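PDB 6OYC: glycosylation Associate Protein 3 from Streptococcus agalactiae serotype V, which probably binds carbohydrate as one part of the Gap1-Gap2-Gap3 complex, which is linked to glycosylation and export of a protein through the accessory Sec system. Local coordinates for residues 87-90 with 96-99; 62-65 with 69-72; 7-12 with 28-33; 132-137 with 197-202. One frame throughout, in Å; residues are numbered along the deposited sequence.

Contact 1 (87-90 with 96-99)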
loop_
_atom_site.group_PDB
_atom_site.type_symbol
_atom_site.label_atom_id
_atom_site.label_comp_id
_atom_site.label_asym_id
_atom_site.label_seq_id
_atom_site.Cartn_x
_atom_site.Cartn_y
_atom_site.Cartn_z
ATOM N N ARG C 87 9.560 2.268 19.281
ATOM C CA ARG C 87 10.319 3.361 19.859
ATOM C C ARG C 87 10.789 4.286 18.739
ATOM O O ARG C 87 11.531 3.861 17.836
ATOM C CB ARG C 87 11.504 2.812 20.647
ATOM C CG ARG C 87 12.368 3.859 21.316
ATOM C CD ARG C 87 13.321 3.177 22.331
ATOM N NE ARG C 87 14.476 4.021 22.657
ATOM C CZ ARG C 87 14.935 4.234 23.891
ATOM N NH1 ARG C 87 14.343 3.667 24.939
ATOM N NH2 ARG C 87 15.999 5.010 24.074
ATOM N N ILE C 88 10.354 5.541 18.794
ATOM C CA ILE C 88 10.911 6.588 17.954
ATOM C C ILE C 88 11.902 7.376 18.794
ATOM O O ILE C 88 11.576 7.822 19.902
ATOM C CB ILE C 88 9.808 7.488 17.367
ATOM C CG1 ILE C 88 10.406 8.604 16.519
ATOM C CG2 ILE C 88 8.912 8.071 18.442
ATOM C CD1 ILE C 88 9.370 9.238 15.585
ATOM N N GLU C 89 13.123 7.524 18.286
ATOM C CA GLU C 89 14.190 8.195 19.013
ATOM C C GLU C 89 14.786 9.304 18.158
ATOM O O GLU C 89 14.982 9.124 16.955
ATOM C CB GLU C 89 15.295 7.206 19.425
ATOM C CG GLU C 89 16.317 7.808 20.390
ATOM C CD GLU C 89 16.941 6.769 21.324
ATOM O OE1 GLU C 89 16.654 5.559 21.195
ATOM O OE2 GLU C 89 17.734 7.169 22.188
ATOM N N PHE C 90 15.089 10.439 18.788
ATOM C CA PHE C 90 15.604 11.614 18.110
ATOM C C PHE C 90 17.074 11.832 18.460
ATOM O O PHE C 90 17.512 11.555 19.587
ATOM C CB PHE C 90 14.753 12.845 18.458
ATOM C CG PHE C 90 13.255 12.584 18.348
ATOM C CD1 PHE C 90 12.647 12.434 17.108
ATOM C CD2 PHE C 90 12.472 12.444 19.484
ATOM C CE1 PHE C 90 11.263 12.167 17.002
ATOM C CE2 PHE C 90 11.092 12.182 19.388
ATOM C CZ PHE C 90 10.494 12.042 18.144
ATOM N N GLU C 96 23.862 12.325 19.417
ATOM C CA GLU C 96 23.401 12.098 20.786
ATOM C C GLU C 96 21.879 11.987 20.794
ATOM O O GLU C 96 21.183 12.784 20.149
ATOM C CB GLU C 96 23.849 13.227 21.718
ATOM C CG GLU C 96 25.369 13.448 21.711
ATOM C CD GLU C 96 25.814 14.804 22.275
ATOM O OE1 GLU C 96 27.043 14.977 22.480
ATOM O OE2 GLU C 96 24.955 15.689 22.501
ATOM N N SER C 97 21.364 10.999 21.519
ATOM C CA SER C 97 19.926 10.912 21.706
ATOM C C SER C 97 19.450 12.172 22.415
ATOM O O SER C 97 20.055 12.597 23.396
ATOM C CB SER C 97 19.562 9.657 22.509
ATOM O OG SER C 97 18.151 9.609 22.766
ATOM N N VAL C 98 18.402 12.811 21.888
ATOM C CA VAL C 98 17.826 13.978 22.543
ATOM C C VAL C 98 16.362 13.769 22.904
ATOM O O VAL C 98 15.704 14.701 23.360
ATOM C CB VAL C 98 18.013 15.262 21.707
ATOM C CG1 VAL C 98 19.498 15.599 21.611
ATOM C CG2 VAL C 98 17.362 15.137 20.318
ATOM N N GLY C 99 15.852 12.559 22.742
ATOM C CA GLY C 99 14.539 12.213 23.243
ATOM C C GLY C 99 14.055 10.922 22.625
ATOM O O GLY C 99 14.635 10.404 21.667
#

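Contact 2 (62-65 with 69-72)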
loop_
_atom_site.group_PDB
_atom_site.type_symbol
_atom_site.label_atom_id
_atom_site.label_comp_id
_atom_site.label_asym_id
_atom_site.label_seq_id
_atom_site.Cartn_x
_atom_site.Cartn_y
_atom_site.Cartn_z
ATOM N N PRO C 62 10.783 9.789 6.315
ATOM C CA PRO C 62 10.777 11.116 5.699
ATOM C C PRO C 62 11.317 12.183 6.633
ATOM O O PRO C 62 11.318 12.055 7.862
ATOM C CB PRO C 62 9.289 11.366 5.417
ATOM C CG PRO C 62 8.590 10.656 6.565
ATOM C CD PRO C 62 9.457 9.414 6.846
ATOM N N LEU C 63 11.738 13.266 5.999
ATOM C CA LEU C 63 12.168 14.474 6.686
ATOM C C LEU C 63 10.979 15.118 7.388
ATOM O O LEU C 63 9.927 15.316 6.778
ATOM C CB LEU C 63 12.775 15.423 5.658
ATOM C CG LEU C 63 13.815 16.491 5.947
ATOM C CD1 LEU C 63 15.040 15.916 6.659
ATOM C CD2 LEU C 63 14.203 17.186 4.622
ATOM N N LEU C 64 11.140 15.455 8.666
ATOM C CA LEU C 64 10.066 16.037 9.458
ATOM C C LEU C 64 10.409 17.475 9.834
ATOM O O LEU C 64 11.562 17.908 9.739
ATOM C CB LEU C 64 9.803 15.199 10.720
ATOM C CG LEU C 64 9.431 13.722 10.488
ATOM C CD1 LEU C 64 9.078 13.016 11.802
ATOM C CD2 LEU C 64 8.283 13.578 9.476
ATOM N N ARG C 65 9.397 18.226 10.255
ATOM C CA ARG C 65 9.571 19.638 10.598
ATOM C C ARG C 65 9.516 19.832 12.115
ATOM O O ARG C 65 8.565 19.388 12.772
ATOM C CB ARG C 65 8.508 20.517 9.916
ATOM C CG ARG C 65 8.253 20.223 8.419
ATOM C CD ARG C 65 9.554 20.184 7.655
ATOM N NE ARG C 65 9.413 20.468 6.225
ATOM C CZ ARG C 65 9.428 19.551 5.251
ATOM N NH1 ARG C 65 9.555 18.235 5.524
ATOM N NH2 ARG C 65 9.307 19.962 3.987
ATOM N N ARG C 69 3.235 18.359 14.559
ATOM C CA ARG C 69 2.676 17.158 15.168
ATOM C C ARG C 69 2.596 16.040 14.142
ATOM O O ARG C 69 2.200 16.266 13.001
ATOM C CB ARG C 69 1.270 17.409 15.710
ATOM C CG ARG C 69 1.155 18.405 16.844
ATOM C CD ARG C 69 -0.269 18.415 17.449
ATOM N NE ARG C 69 -1.311 18.693 16.454
ATOM C CZ ARG C 69 -1.619 19.910 16.015
ATOM N NH1 ARG C 69 -0.968 20.966 16.486
ATOM N NH2 ARG C 69 -2.579 20.076 15.111
ATOM N N TYR C 70 2.924 14.826 14.561
ATOM C CA TYR C 70 2.775 13.670 13.700
ATOM C C TYR C 70 2.100 12.525 14.445
ATOM O O TYR C 70 2.176 12.407 15.672
ATOM C CB TYR C 70 4.125 13.210 13.138
ATOM C CG TYR C 70 4.822 14.259 12.307
ATOM C CD1 TYR C 70 4.633 14.332 10.927
ATOM C CD2 TYR C 70 5.690 15.178 12.904
ATOM C CE1 TYR C 70 5.294 15.301 10.161
ATOM C CE2 TYR C 70 6.351 16.140 12.153
ATOM C CZ TYR C 70 6.151 16.196 10.787
ATOM O OH TYR C 70 6.809 17.162 10.067
ATOM N N SER C 71 1.443 11.678 13.663
ATOM C CA SER C 71 0.828 10.448 14.134
ATOM C C SER C 71 1.626 9.244 13.640
ATOM O O SER C 71 1.958 9.151 12.451
ATOM C CB SER C 71 -0.615 10.347 13.639
ATOM O OG SER C 71 -1.152 9.086 13.977
ATOM N N LEU C 72 1.929 8.322 14.548
ATOM C CA LEU C 72 2.564 7.057 14.204
ATOM C C LEU C 72 1.644 5.930 14.626
ATOM O O LEU C 72 1.212 5.879 15.784
ATOM C CB LEU C 72 3.920 6.904 14.877
ATOM C CG LEU C 72 4.717 5.645 14.524
ATOM C CD1 LEU C 72 5.175 5.703 13.066
ATOM C CD2 LEU C 72 5.900 5.529 15.472
#

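Contact 3 (7-12 with 28-33)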
loop_
_atom_site.group_PDB
_atom_site.type_symbol
_atom_site.label_atom_id
_atom_site.label_comp_id
_atom_site.label_asym_id
_atom_site.label_seq_id
_atom_site.Cartn_x
_atom_site.Cartn_y
_atom_site.Cartn_z
ATOM N N ILE C 7 5.455 2.413 6.037
ATOM C CA ILE C 7 6.811 2.031 6.373
ATOM C C ILE C 7 6.822 0.535 6.660
ATOM O O ILE C 7 6.072 0.059 7.523
ATOM C CB ILE C 7 7.311 2.852 7.578
ATOM C CG1 ILE C 7 7.566 4.298 7.162
ATOM C CG2 ILE C 7 8.534 2.293 8.145
ATOM C CD1 ILE C 7 7.272 5.303 8.307
ATOM N N TYR C 8 7.678 -0.197 5.948
ATOM C CA TYR C 8 7.638 -1.648 5.888
ATOM C C TYR C 8 8.929 -2.257 6.423
ATOM O O TYR C 8 10.008 -1.659 6.334
ATOM C CB TYR C 8 7.398 -2.111 4.440
ATOM C CG TYR C 8 6.062 -1.662 3.905
ATOM C CD1 TYR C 8 4.920 -2.425 4.103
ATOM C CD2 TYR C 8 5.935 -0.462 3.221
ATOM C CE1 TYR C 8 3.685 -2.007 3.624
ATOM C CE2 TYR C 8 4.717 -0.041 2.740
ATOM C CZ TYR C 8 3.595 -0.810 2.943
ATOM O OH TYR C 8 2.376 -0.374 2.458
ATOM N N TRP C 9 8.808 -3.461 6.977
ATOM C CA TRP C 9 9.960 -4.186 7.509
ATOM C C TRP C 9 10.716 -4.850 6.360
ATOM O O TRP C 9 10.173 -5.718 5.666
ATOM C CB TRP C 9 9.499 -5.212 8.545
ATOM C CG TRP C 9 10.569 -6.043 9.195
ATOM C CD1 TRP C 9 11.877 -6.172 8.804
ATOM C CD2 TRP C 9 10.421 -6.874 10.350
ATOM N NE1 TRP C 9 12.539 -7.029 9.641
ATOM C CE2 TRP C 9 11.673 -7.468 10.604
ATOM C CE3 TRP C 9 9.349 -7.174 11.197
ATOM C CZ2 TRP C 9 11.886 -8.346 11.664
ATOM C CZ3 TRP C 9 9.565 -8.050 12.253
ATOM C CH2 TRP C 9 10.824 -8.627 12.471
ATOM N N ASP C 10 11.963 -4.434 6.161
ATOM C CA ASP C 10 12.856 -5.019 5.170
ATOM C C ASP C 10 13.805 -6.034 5.818
ATOM O O ASP C 10 14.170 -5.909 6.988
ATOM C CB ASP C 10 13.642 -3.913 4.481
ATOM C CG ASP C 10 14.095 -4.308 3.130
ATOM O OD1 ASP C 10 15.153 -4.960 3.035
ATOM O OD2 ASP C 10 13.387 -3.978 2.159
ATOM N N ASP C 11 14.210 -7.051 5.054
ATOM C CA ASP C 11 15.015 -8.118 5.652
ATOM C C ASP C 11 16.506 -7.819 5.684
ATOM O O ASP C 11 17.264 -8.618 6.266
ATOM C CB ASP C 11 14.807 -9.441 4.918
ATOM C CG ASP C 11 14.869 -9.287 3.434
ATOM O OD1 ASP C 11 14.771 -8.130 2.966
ATOM O OD2 ASP C 11 15.033 -10.322 2.747
ATOM N N PHE C 12 16.940 -6.700 5.109
ATOM C CA PHE C 12 18.354 -6.343 5.081
ATOM C C PHE C 12 18.805 -5.558 6.322
ATOM O O PHE C 12 18.110 -4.649 6.788
ATOM C CB PHE C 12 18.646 -5.531 3.819
ATOM C CG PHE C 12 19.939 -4.814 3.870
ATOM C CD1 PHE C 12 21.125 -5.519 3.815
ATOM C CD2 PHE C 12 19.974 -3.436 4.020
ATOM C CE1 PHE C 12 22.317 -4.864 3.891
ATOM C CE2 PHE C 12 21.168 -2.774 4.085
ATOM C CZ PHE C 12 22.345 -3.484 4.024
ATOM N N LYS C 28 4.447 -8.074 1.609
ATOM C CA LYS C 28 5.046 -6.946 2.303
ATOM C C LYS C 28 5.107 -7.152 3.808
ATOM O O LYS C 28 5.764 -6.369 4.495
ATOM C CB LYS C 28 4.272 -5.659 1.973
ATOM C CG LYS C 28 4.518 -5.187 0.526
ATOM C CD LYS C 28 3.907 -3.824 0.215
ATOM C CE LYS C 28 2.413 -3.951 -0.099
ATOM N NZ LYS C 28 1.843 -2.679 -0.636
ATOM N N SER C 29 4.467 -8.189 4.332
ATOM C CA SER C 29 4.370 -8.413 5.763
ATOM C C SER C 29 5.419 -9.418 6.234
ATOM O O SER C 29 6.050 -10.120 5.439
ATOM C CB SER C 29 2.969 -8.901 6.121
ATOM O OG SER C 29 2.012 -7.985 5.645
ATOM N N VAL C 30 5.603 -9.471 7.556
ATOM C CA VAL C 30 6.615 -10.317 8.178
ATOM C C VAL C 30 5.957 -11.156 9.270
ATOM O O VAL C 30 5.313 -10.613 10.178
ATOM C CB VAL C 30 7.780 -9.489 8.752
ATOM C CG1 VAL C 30 8.888 -10.401 9.235
ATOM C CG2 VAL C 30 8.303 -8.522 7.701
ATOM N N CYS C 31 6.108 -12.474 9.176
ATOM C CA CYS C 31 5.645 -13.398 10.211
ATOM C C CYS C 31 6.816 -13.807 11.110
ATOM O O CYS C 31 7.847 -14.295 10.630
ATOM C CB CYS C 31 4.983 -14.634 9.598
ATOM S SG CYS C 31 4.446 -15.875 10.847
ATOM N N PHE C 32 6.643 -13.613 12.411
ATOM C CA PHE C 32 7.667 -13.861 13.416
ATOM C C PHE C 32 7.267 -15.067 14.258
ATOM O O PHE C 32 6.121 -15.174 14.705
ATOM C CB PHE C 32 7.839 -12.611 14.286
ATOM C CG PHE C 32 8.717 -12.787 15.498
ATOM C CD1 PHE C 32 8.332 -13.600 16.564
ATOM C CD2 PHE C 32 9.898 -12.063 15.603
ATOM C CE1 PHE C 32 9.136 -13.739 17.679
ATOM C CE2 PHE C 32 10.699 -12.185 16.715
ATOM C CZ PHE C 32 10.323 -13.024 17.758
ATOM N N GLU C 33 8.221 -15.960 14.499
ATOM C CA GLU C 33 7.985 -17.116 15.354
ATOM C C GLU C 33 9.243 -17.370 16.169
ATOM O O GLU C 33 10.277 -17.769 15.623
ATOM C CB GLU C 33 7.602 -18.349 14.535
ATOM C CG GLU C 33 7.372 -19.588 15.387
ATOM C CD GLU C 33 7.446 -20.864 14.576
ATOM O OE1 GLU C 33 7.664 -20.774 13.346
ATOM O OE2 GLU C 33 7.296 -21.955 15.165
HETATM O O HOH W 1 6.478 -4.987 6.798
#

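Contact 4 (132-137 with 197-202)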
loop_
_atom_site.group_PDB
_atom_site.type_symbol
_atom_site.label_atom_id
_atom_site.label_comp_id
_atom_site.label_asym_id
_atom_site.label_seq_id
_atom_site.Cartn_x
_atom_site.Cartn_y
_atom_site.Cartn_z
ATOM N N THR C 132 2.494 -11.128 13.352
ATOM C CA THR C 132 2.620 -10.734 11.952
ATOM C C THR C 132 2.656 -9.217 11.888
ATOM O O THR C 132 1.682 -8.555 12.256
ATOM C CB THR C 132 1.464 -11.263 11.093
ATOM O OG1 THR C 132 1.497 -12.693 11.066
ATOM C CG2 THR C 132 1.584 -10.741 9.655
ATOM N N PHE C 133 3.770 -8.669 11.417
ATOM C CA PHE C 133 3.923 -7.232 11.246
ATOM C C PHE C 133 3.577 -6.852 9.813
ATOM O O PHE C 133 4.050 -7.490 8.864
ATOM C CB PHE C 133 5.348 -6.789 11.577
ATOM C CG PHE C 133 5.625 -5.348 11.248
ATOM C CD1 PHE C 133 5.270 -4.341 12.139
ATOM C CD2 PHE C 133 6.223 -4.997 10.041
ATOM C CE1 PHE C 133 5.519 -3.008 11.833
ATOM C CE2 PHE C 133 6.474 -3.681 9.734
ATOM C CZ PHE C 133 6.128 -2.680 10.627
ATOM N N HIS C 134 2.762 -5.814 9.659
ATOM C CA HIS C 134 2.381 -5.319 8.336
ATOM C C HIS C 134 3.119 -4.037 7.985
ATOM O O HIS C 134 3.828 -3.992 6.977
ATOM C CB HIS C 134 0.862 -5.101 8.257
ATOM C CG HIS C 134 0.079 -6.347 8.499
ATOM N ND1 HIS C 134 0.179 -7.451 7.678
ATOM C CD2 HIS C 134 -0.782 -6.686 9.487
ATOM C CE1 HIS C 134 -0.601 -8.412 8.142
ATOM N NE2 HIS C 134 -1.192 -7.976 9.240
ATOM N N TYR C 135 2.962 -2.991 8.792
ATOM C CA TYR C 135 3.584 -1.715 8.469
ATOM C C TYR C 135 3.398 -0.747 9.626
ATOM O O TYR C 135 2.620 -0.980 10.557
ATOM C CB TYR C 135 3.014 -1.106 7.180
ATOM C CG TYR C 135 1.522 -0.861 7.185
ATOM C CD1 TYR C 135 0.968 0.210 7.885
ATOM C CD2 TYR C 135 0.661 -1.686 6.456
ATOM C CE1 TYR C 135 -0.407 0.448 7.872
ATOM C CE2 TYR C 135 -0.717 -1.455 6.436
ATOM C CZ TYR C 135 -1.246 -0.392 7.144
ATOM O OH TYR C 135 -2.613 -0.174 7.125
ATOM N N LEU C 136 4.128 0.351 9.544
ATOM C CA LEU C 136 3.855 1.526 10.342
ATOM C C LEU C 136 3.370 2.619 9.405
ATOM O O LEU C 136 3.734 2.643 8.222
ATOM C CB LEU C 136 5.091 1.994 11.104
ATOM C CG LEU C 136 5.813 1.015 12.038
ATOM C CD1 LEU C 136 7.001 1.711 12.642
ATOM C CD2 LEU C 136 4.921 0.518 13.154
ATOM N N LYS C 137 2.536 3.517 9.937
ATOM C CA LYS C 137 2.062 4.682 9.199
ATOM C C LYS C 137 2.423 5.946 9.967
ATOM O O LYS C 137 2.042 6.110 11.134
ATOM C CB LYS C 137 0.553 4.615 8.952
ATOM C CG LYS C 137 0.004 5.711 8.044
ATOM C CD LYS C 137 -1.466 5.448 7.737
ATOM C CE LYS C 137 -2.118 6.622 7.055
ATOM N NZ LYS C 137 -3.603 6.475 7.017
ATOM N N SER C 197 -10.277 -4.239 3.957
ATOM C CA SER C 197 -9.504 -4.806 5.049
ATOM C C SER C 197 -8.506 -3.786 5.603
ATOM O O SER C 197 -8.259 -2.719 5.026
ATOM C CB SER C 197 -8.783 -6.079 4.598
ATOM O OG SER C 197 -7.607 -5.798 3.869
ATOM N N LEU C 198 -7.940 -4.120 6.757
ATOM C CA LEU C 198 -6.970 -3.236 7.388
ATOM C C LEU C 198 -5.551 -3.466 6.900
ATOM O O LEU C 198 -4.736 -2.535 6.904
ATOM C CB LEU C 198 -7.017 -3.418 8.901
ATOM C CG LEU C 198 -8.450 -3.597 9.391
ATOM C CD1 LEU C 198 -8.465 -3.999 10.855
ATOM C CD2 LEU C 198 -9.251 -2.306 9.151
ATOM N N ASN C 199 -5.242 -4.671 6.456
ATOM C CA ASN C 199 -3.886 -5.052 6.095
ATOM C C ASN C 199 -3.542 -4.806 4.629
ATOM O O ASN C 199 -2.408 -4.419 4.326
ATOM C CB ASN C 199 -3.698 -6.542 6.380
ATOM C CG ASN C 199 -4.317 -6.993 7.721
ATOM O OD1 ASN C 199 -4.783 -8.136 7.848
ATOM N ND2 ASN C 199 -4.296 -6.107 8.727
ATOM N N SER C 200 -4.499 -5.028 3.728
ATOM C CA SER C 200 -4.214 -5.382 2.341
ATOM C C SER C 200 -4.375 -4.214 1.364
ATOM O O SER C 200 -5.306 -3.410 1.477
ATOM C CB SER C 200 -5.118 -6.543 1.907
ATOM O OG SER C 200 -4.908 -6.872 0.540
ATOM N N ASP C 201 -3.472 -4.153 0.382
ATOM C CA ASP C 201 -3.529 -3.185 -0.709
ATOM C C ASP C 201 -4.109 -3.768 -1.990
ATOM O O ASP C 201 -4.187 -3.055 -2.996
ATOM C CB ASP C 201 -2.130 -2.634 -1.018
ATOM C CG ASP C 201 -1.582 -1.785 0.098
ATOM O OD1 ASP C 201 -0.454 -2.093 0.564
ATOM O OD2 ASP C 201 -2.271 -0.812 0.507
ATOM N N SER C 202 -4.475 -5.047 -1.994
ATOM C CA SER C 202 -4.909 -5.676 -3.231
ATOM C C SER C 202 -6.296 -5.197 -3.617
ATOM O O SER C 202 -7.157 -4.972 -2.759
ATOM C CB SER C 202 -4.918 -7.195 -3.104
ATOM O OG SER C 202 -5.556 -7.774 -4.231
#

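Contact 1 (87-90 with 96-99)
Glu-89 and Phe-90 meet Ser-97, Val-98 and Gly-99 near the turn of a beta hairpin formed by strands 84-91 and 97-103, at one edge of a four-stranded antiparallel sheet. The two short strand segments diverge strongly from ideal antiparallel, with 117° between their directions. Arg-87 stays clear of the second segment, yet it prepares the first. In a salt bridge its NE and NH2 both grip Glu-89 OE1, each 3.0 Å away, side-on and from the same face of the carboxylate, and they meet that oxygen well above the carboxylate plane. The guanidinium also lies by Phe-100 in a cation-pi contact. Ile-88 turns its side chain to Tyr-119 and Ile-121 of strand 118-125. At Glu-89 the chain runs out extended, CG anti to the backbone N (chi1 -170°), and the other carboxylate oxygen reaches across to Ser-97. Ser-97 OG donates to Glu-89 OE2 at 2.5 Å, a short bond on the anti lone pair. With the arginine mainly on OE1, plus a weak NH2 bond to OE2, and the serine on OE2, the carboxylate is held from both ends. Glu-89 CG also lies 3.3 Å from Gly-99 O. Phe-90 supplies the backbone link: its N donates to Gly-99 O, and its CB rests on Val-98 CG2 at 3.9 Å. Gly-99 is almost fully extended, in a conformation where a beta carbon would strike Val-98 O. Phe-90 O takes two approaches, a 2.8 Å hydrogen bond from Val-98 N and a CA-H...O contact from Ser-97 CA at 3.3 Å.

Contact 2 (62-65 with 69-72)
The CA atoms of Leu-64 and Tyr-70 stand 8.8 Å apart, too far for strand pairing, so the irregular segment 62-65 lies beside strand 69-78 and a tyrosine ring fills the distance. Tyr-70 points at the loop, its CG anti to its own carbonyl carbon (chi1 -60°), and the ring projects until the hydroxyl reaches the loop backbone. Leu-64 comes the other way, and the hydroxyl end of the tyrosine draws level with the base of the leucine. One methyl does most of the touching: Leu-64 CD2 stands over a face of the ring, displaced toward its rim, 3.5 Å from Tyr-70 CE1. The CH-pi contact is 26° off the ring normal. Further back, Leu-64 CB comes within 3.6 Å of Tyr-70 OH. At the edge of the ring, near its plane, Arg-65 N donates to Tyr-70 OH in a bond of 2.8 Å and 166°. Arg-65 brings CB and CG near the hydroxyl, each 3.8 Å from Tyr-70 OH, before its chain bends at chi2 and leads away. Around the pair, Tyr-112 covers both Leu-64 and Tyr-70, and Leu-138 of strand 130-140 packs against the ring. A single buried tyrosine thus offers a greasy face to leucine and an oxygen to a peptide N-H, satisfying that polar group of the connecting loop while joining it to the neighbouring strand of the beta domain.

Contact 3 (7-12 with 28-33)
Two consecutive aromatic residues, Tyr-8 and Trp-9, are each covered on one face from segment 28-33, by the aliphatic part of Lys-28 and the methyls of Val-30, while a water links the backbones. That water accepts from Trp-9 N and donates to Lys-28 O, 2.8 Å from each, bridging the loop after strand 4-7 to the start of strand 29-33. Val-30 crosses the indole at about a right angle and uses both branches. Its CG1 lies over the six-membered ring, 3.8 Å from the centroid and 13° off the normal, while CG2 presses on Trp-9 CB at 3.6 Å. Because Trp-9 CG is anti to its backbone N (chi1 -180°), the indole lies beneath the valine. Phe-25 and Tyr-44 add aromatic contacts around it. Lys-28 lays CD over the face of Tyr-8, 3.9 Å from Tyr-8 CE1, and a bend at chi3 carries the chain past the ring. Neither polar end is spent on this pair: Lys-28 NZ makes a salt bridge with Asp-201 and Tyr-8 OH bonds to Lys-172. The lysine therefore serves twice, its methylenes against an aromatic face and its charge toward the adjoining alpha/beta part of the protein.

Contact 4 (132-137 with 197-202)
Leu-198 and Asn-199 carry the loop 197-202 onto Tyr-135 and His-134 of strand 130-140, where the beta domain meets the part of the chain built on a parallel sheet. Ser-197 shapes the turn from within: its OG accepts from Ser-200 N, an ST motif. Leu-198 contributes its carbonyl. Tyr-135 OH donates to Leu-198 O at 3.2 Å; the C=O...O angle is 176°, so the hydroxyl lies almost straight out beyond the carbonyl, and Lys-171 NZ bonds to the same oxygen. Tyr-135 CG sits between its own backbone N and carbonyl carbon (chi1 58°), which turns the ring out toward that carbonyl. Asn-199 comes next, its side chain stacked over the imidazole of His-134, with amide and ring planes 17° apart. Asn-199 CG lies 3.6 Å from His-134 NE2, and CB stands over the ring centroid. Thr-132 O lies over the opposite face. His-134 and Tyr-135 form a classic beta bulge, both facing Asn-75 of strand 69-78. Further along, Ser-200 OG accepts from Ser-202 N in an ST turn. Glu-77 and Ser-29 hold the two imidazole nitrogens, so the ring's rotation is fixed; the glutamate would probably stabilise a positive charge on it.

Contacts 2, 3 and 4 all reach the same antiparallel sheet, in which strand 130-140 neighbours both 69-78 and 29-33; contact 1 lies in the four-stranded sheet instead, its centre about 28 Å from the centre of the chain. Contact 2 is the buried one, whereas the other three are partly buried. Contacts 3 and 4 touch directly, sharing the salt bridge of Lys-28 with Asp-201. Contacts 2 and 4 merely pack, through Leu-72 against Lys-137 and Leu-136. Chemistry follows place: the outlying hairpin combines backbone bonds with a salt-bridged carboxylate and a serine, contacts 2 and 3 rely mainly on aliphatic groups over aromatic faces, with one backbone-to-hydroxyl bond or one water beside them, and contact 4, between domains, is mainly polar.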